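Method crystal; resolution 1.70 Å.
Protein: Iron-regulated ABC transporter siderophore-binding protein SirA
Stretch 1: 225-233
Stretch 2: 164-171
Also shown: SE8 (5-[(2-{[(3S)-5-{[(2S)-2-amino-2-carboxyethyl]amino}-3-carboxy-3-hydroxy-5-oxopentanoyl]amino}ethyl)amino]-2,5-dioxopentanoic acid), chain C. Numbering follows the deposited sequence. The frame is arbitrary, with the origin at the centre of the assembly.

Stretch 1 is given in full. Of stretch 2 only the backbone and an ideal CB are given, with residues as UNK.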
# COMPACT_ATOMS: atom_id res chain seq x y z
N VAL A 225 -1.78 5.84 13.78
CA VAL A 225 -1.79 7.18 13.17
C VAL A 225 -0.64 7.37 12.17
O VAL A 225 0.52 7.18 12.53
CB VAL A 225 -1.73 8.27 14.26
CG1 VAL A 225 -1.58 9.66 13.65
CG2 VAL A 225 -2.98 8.22 15.12
N VAL A 226 -0.98 7.78 10.94
CA VAL A 226 0.02 8.02 9.88
C VAL A 226 -0.05 9.47 9.44
O VAL A 226 -1.12 9.95 9.04
CB VAL A 226 -0.22 7.11 8.64
CG1 VAL A 226 0.89 7.31 7.60
CG2 VAL A 226 -0.32 5.65 9.01
N LYS A 227 1.06 10.19 9.54
CA LYS A 227 1.11 11.58 9.07
C LYS A 227 1.70 11.50 7.67
O LYS A 227 2.85 11.09 7.50
CB LYS A 227 2.01 12.41 10.00
CG LYS A 227 1.30 12.80 11.29
CD LYS A 227 2.22 13.61 12.22
CE LYS A 227 3.21 12.73 12.94
NZ LYS A 227 2.55 11.92 14.04
N SER A 228 0.90 11.83 6.65
CA SER A 228 1.35 11.64 5.27
C SER A 228 0.52 12.47 4.31
O SER A 228 -0.71 12.40 4.32
CB SER A 228 1.26 10.15 4.89
OG SER A 228 1.71 9.93 3.55
N ASP A 229 1.19 13.29 3.52
CA ASP A 229 0.54 13.99 2.41
C ASP A 229 1.65 14.39 1.42
O ASP A 229 2.18 15.54 1.48
CB ASP A 229 -0.27 15.21 2.89
CG ASP A 229 -1.17 15.80 1.81
OD1 ASP A 229 -0.95 15.52 0.61
OD2 ASP A 229 -2.07 16.61 2.14
N PRO A 230 2.03 13.45 0.53
CA PRO A 230 3.28 13.63 -0.23
C PRO A 230 3.30 14.87 -1.07
O PRO A 230 4.36 15.52 -1.20
CB PRO A 230 3.29 12.40 -1.15
CG PRO A 230 2.70 11.33 -0.23
CD PRO A 230 1.55 12.06 0.47
N ASN A 231 2.17 15.19 -1.67
CA ASN A 231 2.14 16.34 -2.57
C ASN A 231 1.74 17.69 -1.97
O ASN A 231 1.65 18.70 -2.70
CB ASN A 231 1.38 15.94 -3.82
CG ASN A 231 2.23 15.04 -4.72
OD1 ASN A 231 1.72 14.40 -5.65
ND2 ASN A 231 3.53 15.00 -4.46
N ALA A 232 1.57 17.73 -0.65
CA ALA A 232 1.36 19.01 0.05
C ALA A 232 2.55 19.92 -0.22
O ALA A 232 3.69 19.48 -0.15
CB ALA A 232 1.20 18.81 1.57
N LYS A 233 2.28 21.19 -0.51
CA LYS A 233 3.36 22.16 -0.68
C LYS A 233 4.01 22.56 0.63
O LYS A 233 5.19 22.92 0.66
CB LYS A 233 2.87 23.38 -1.48
CG LYS A 233 2.54 22.98 -2.92
CD LYS A 233 2.31 24.13 -3.85
CE LYS A 233 2.61 23.67 -5.30
NZ LYS A 233 4.02 24.00 -5.81
N UNK A 164 -8.28 0.92 13.70
CA UNK A 164 -8.45 1.87 12.56
C UNK A 164 -7.09 2.47 12.26
O UNK A 164 -6.24 2.55 13.15
CB UNK A 164 -9.47 2.97 12.87
N UNK A 165 -6.91 2.86 11.00
CA UNK A 165 -5.70 3.51 10.54
C UNK A 165 -6.12 4.91 10.11
O UNK A 165 -6.88 5.09 9.14
CB UNK A 165 -5.02 2.74 9.41
N UNK A 166 -5.67 5.90 10.87
CA UNK A 166 -6.09 7.31 10.68
C UNK A 166 -4.90 8.05 10.10
O UNK A 166 -3.79 7.98 10.67
CB UNK A 166 -6.56 7.96 11.99
N UNK A 167 -5.15 8.75 9.00
CA UNK A 167 -4.08 9.48 8.27
C UNK A 167 -4.40 10.95 8.27
O UNK A 167 -5.40 11.40 7.66
CB UNK A 167 -3.93 8.97 6.83
N UNK A 168 -3.56 11.73 8.95
CA UNK A 168 -3.73 13.18 8.90
C UNK A 168 -3.03 13.73 7.66
O UNK A 168 -1.86 13.39 7.40
CB UNK A 168 -3.18 13.84 10.17
N UNK A 169 -3.78 14.51 6.87
CA UNK A 169 -3.22 15.12 5.64
C UNK A 169 -3.19 16.62 5.84
O UNK A 169 -3.50 17.11 6.92
CB UNK A 169 -4.04 14.76 4.40
N UNK A 170 -2.82 17.37 4.80
CA UNK A 170 -2.67 18.82 4.95
C UNK A 170 -4.00 19.57 5.17
O UNK A 170 -4.03 20.62 5.83
CB UNK A 170 -1.98 19.38 3.71
N UNK A 171 -5.09 19.04 4.60
CA UNK A 171 -6.37 19.77 4.56
C UNK A 171 -7.57 18.85 4.83
O UNK A 171 -8.72 19.25 4.60
CB UNK A 171 -6.54 20.45 3.20
C1 SE8 C . -2.12 11.13 -5.16
C2 SE8 C . -1.88 11.66 -3.77
C3 SE8 C . -0.49 11.29 -3.29
N4 SE8 C . -0.30 9.85 -3.11
C5 SE8 C . -0.49 9.27 -1.94
C6 SE8 C . -0.43 7.76 -1.92
C7 SE8 C . -1.78 7.16 -2.32
C8 SE8 C . -1.61 5.64 -2.45
C9 SE8 C . -2.91 4.86 -2.63
N10 SE8 C . -3.89 5.44 -3.33
C11 SE8 C . -5.12 4.70 -3.53
C12 SE8 C . -5.37 4.46 -5.01
N13 SE8 C . -6.76 4.15 -5.29
C14 SE8 C . -7.74 5.09 -5.45
C15 SE8 C . -7.37 6.51 -5.75
C16 SE8 C . -7.01 7.05 -4.39
C17 SE8 C . -5.96 8.11 -4.37
C18 SE8 C . -6.38 9.34 -3.71
O19 SE8 C . -1.57 11.72 -6.12
O20 SE8 C . -2.90 10.17 -5.30
N21 SE8 C . -2.91 11.11 -2.86
O22 SE8 C . -0.70 9.87 -0.90
C23 SE8 C . -2.84 7.54 -1.30
O24 SE8 C . -2.87 6.95 -0.19
O25 SE8 C . -3.69 8.42 -1.58
O26 SE8 C . -2.20 7.75 -3.56
O27 SE8 C . -3.02 3.75 -2.14
O28 SE8 C . -8.93 4.83 -5.32
O29 SE8 C . -4.79 7.92 -4.73
O30 SE8 C . -5.52 10.05 -3.21
O31 SE8 C . -7.61 9.61 -3.62

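The two backbones run side by side as parallel strands, 225-227 against 164-168, and the visible atoms already set much of the pattern. Position 164 is extended, with nothing of stretch 1 within 5.5 Å of its ideal CB, so this contact places no demand on it. It is Ser 164, whose OG is hydrogen-bonded elsewhere in the structure.

Position 165 is also extended and its CB points sideways, but a side chain of modest length could reach the CG2 methyl of Val 226. Beta-branched or other aliphatic residues would suit. It is Val 165, and its CG1 comes 4.1 Å from Val 226 CG2.

At 166 the backbone does the pairing: Val 226 N donates to the carbonyl O of 166 at 2.8 Å, nearly straight. The CB lies on the same face of the sheet as Val 225, 4.8 Å from Val 225 CG2, which favours an apolar, strand-loving residue such as valine, isoleucine or leucine. Val 166 is deposited, matching its bridge partner Val 225 in kind and in its t rotamer.

Position 167 lies across from Val 226, with its CB on that residue's face and 3.7 Å from Val 226 O. The carbonyl of Ser 228 lies farther along, its O 5.3 Å from the same CB. Two backbone acceptors ask for a short side chain carrying a donor: a serine or threonine hydroxyl could donate to one of them, but the amide NH2 of an asparagine has a hydrogen for each. Asn 167 uses both, ND2 donating to Val 226 O and to Ser 228 O, each at 3.1 Å and almost linear. It thus clasps the point where stretch 1 leaves its strand.

Position 168 returns to the face of Val 225 and Lys 227, its CB 4.7 Å from Lys 227 CG. Its carbonyl O accepts from Ser 228 N at 3.3 Å, while its N makes a weak bond to Val 226 O at 3.0 Å. A large apolar or aromatic side chain could cover Val 225. Phe 168 does so, CE2 lying 3.6 Å from Val 225 CG1.

Beyond the strand, the CB of 169 points sideways, 3.5 Å from Asp 229 OD2. The nearby carboxylate and the bound ligand's O22 invite a long cation, lysine or arginine. Arg 169 sends NH1 and NH2 to SE8 O22, both at 3.0 Å, in keeping with a siderophore-binding protein. Its NE donates to Asn 167 OD1 at 2.8 Å, bracing the guanidinium, and NH1 forms a long salt bridge to Asp 229 OD1 at 3.7 Å.

At 170 the CB points toward stretch 1 and is tight, 3.2 Å from Asp 229 OD2, which also accepts from the N of 170 at 2.9 Å. Small residues, glycine, alanine or serine, suit so close a fit. Ala 170 also sets its CB 3.8 Å from Ala 232 CB.

Position 171 meets open space and tolerates many polar residues; it is Asp 171.

Stretch 2 (164-171) SVVNFRAD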
# COMPACT_ATOMS: atom_id res chain seq x y z
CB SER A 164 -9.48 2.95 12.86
OG SER A 164 -9.09 3.82 13.91
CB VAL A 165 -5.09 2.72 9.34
CG1 VAL A 165 -3.82 3.46 8.82
CG2 VAL A 165 -4.75 1.30 9.80
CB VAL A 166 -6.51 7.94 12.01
CG1 VAL A 166 -6.79 9.44 11.86
CG2 VAL A 166 -7.77 7.19 12.58
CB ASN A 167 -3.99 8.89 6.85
CG ASN A 167 -3.30 9.80 5.82
OD1 ASN A 167 -3.78 9.89 4.68
ND2 ASN A 167 -2.20 10.47 6.20
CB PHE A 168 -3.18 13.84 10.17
CG PHE A 168 -3.93 13.42 11.39
CD1 PHE A 168 -5.28 13.73 11.49
CD2 PHE A 168 -3.32 12.69 12.40
CE1 PHE A 168 -6.02 13.35 12.59
CE2 PHE A 168 -4.06 12.31 13.54
CZ PHE A 168 -5.42 12.62 13.62
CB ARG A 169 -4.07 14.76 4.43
CG ARG A 169 -4.14 13.24 4.16
CD ARG A 169 -3.95 12.94 2.64
NE ARG A 169 -3.42 11.59 2.53
CZ ARG A 169 -2.59 11.16 1.61
NH1 ARG A 169 -2.11 11.97 0.63
NH2 ARG A 169 -2.22 9.90 1.69
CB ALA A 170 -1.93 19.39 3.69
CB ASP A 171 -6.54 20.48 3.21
CG ASP A 171 -6.48 19.50 2.02
OD1 ASP A 171 -6.41 18.26 2.22
OD2 ASP A 171 -6.49 19.99 0.86
O HOH W 1 -4.02 14.62 -0.24
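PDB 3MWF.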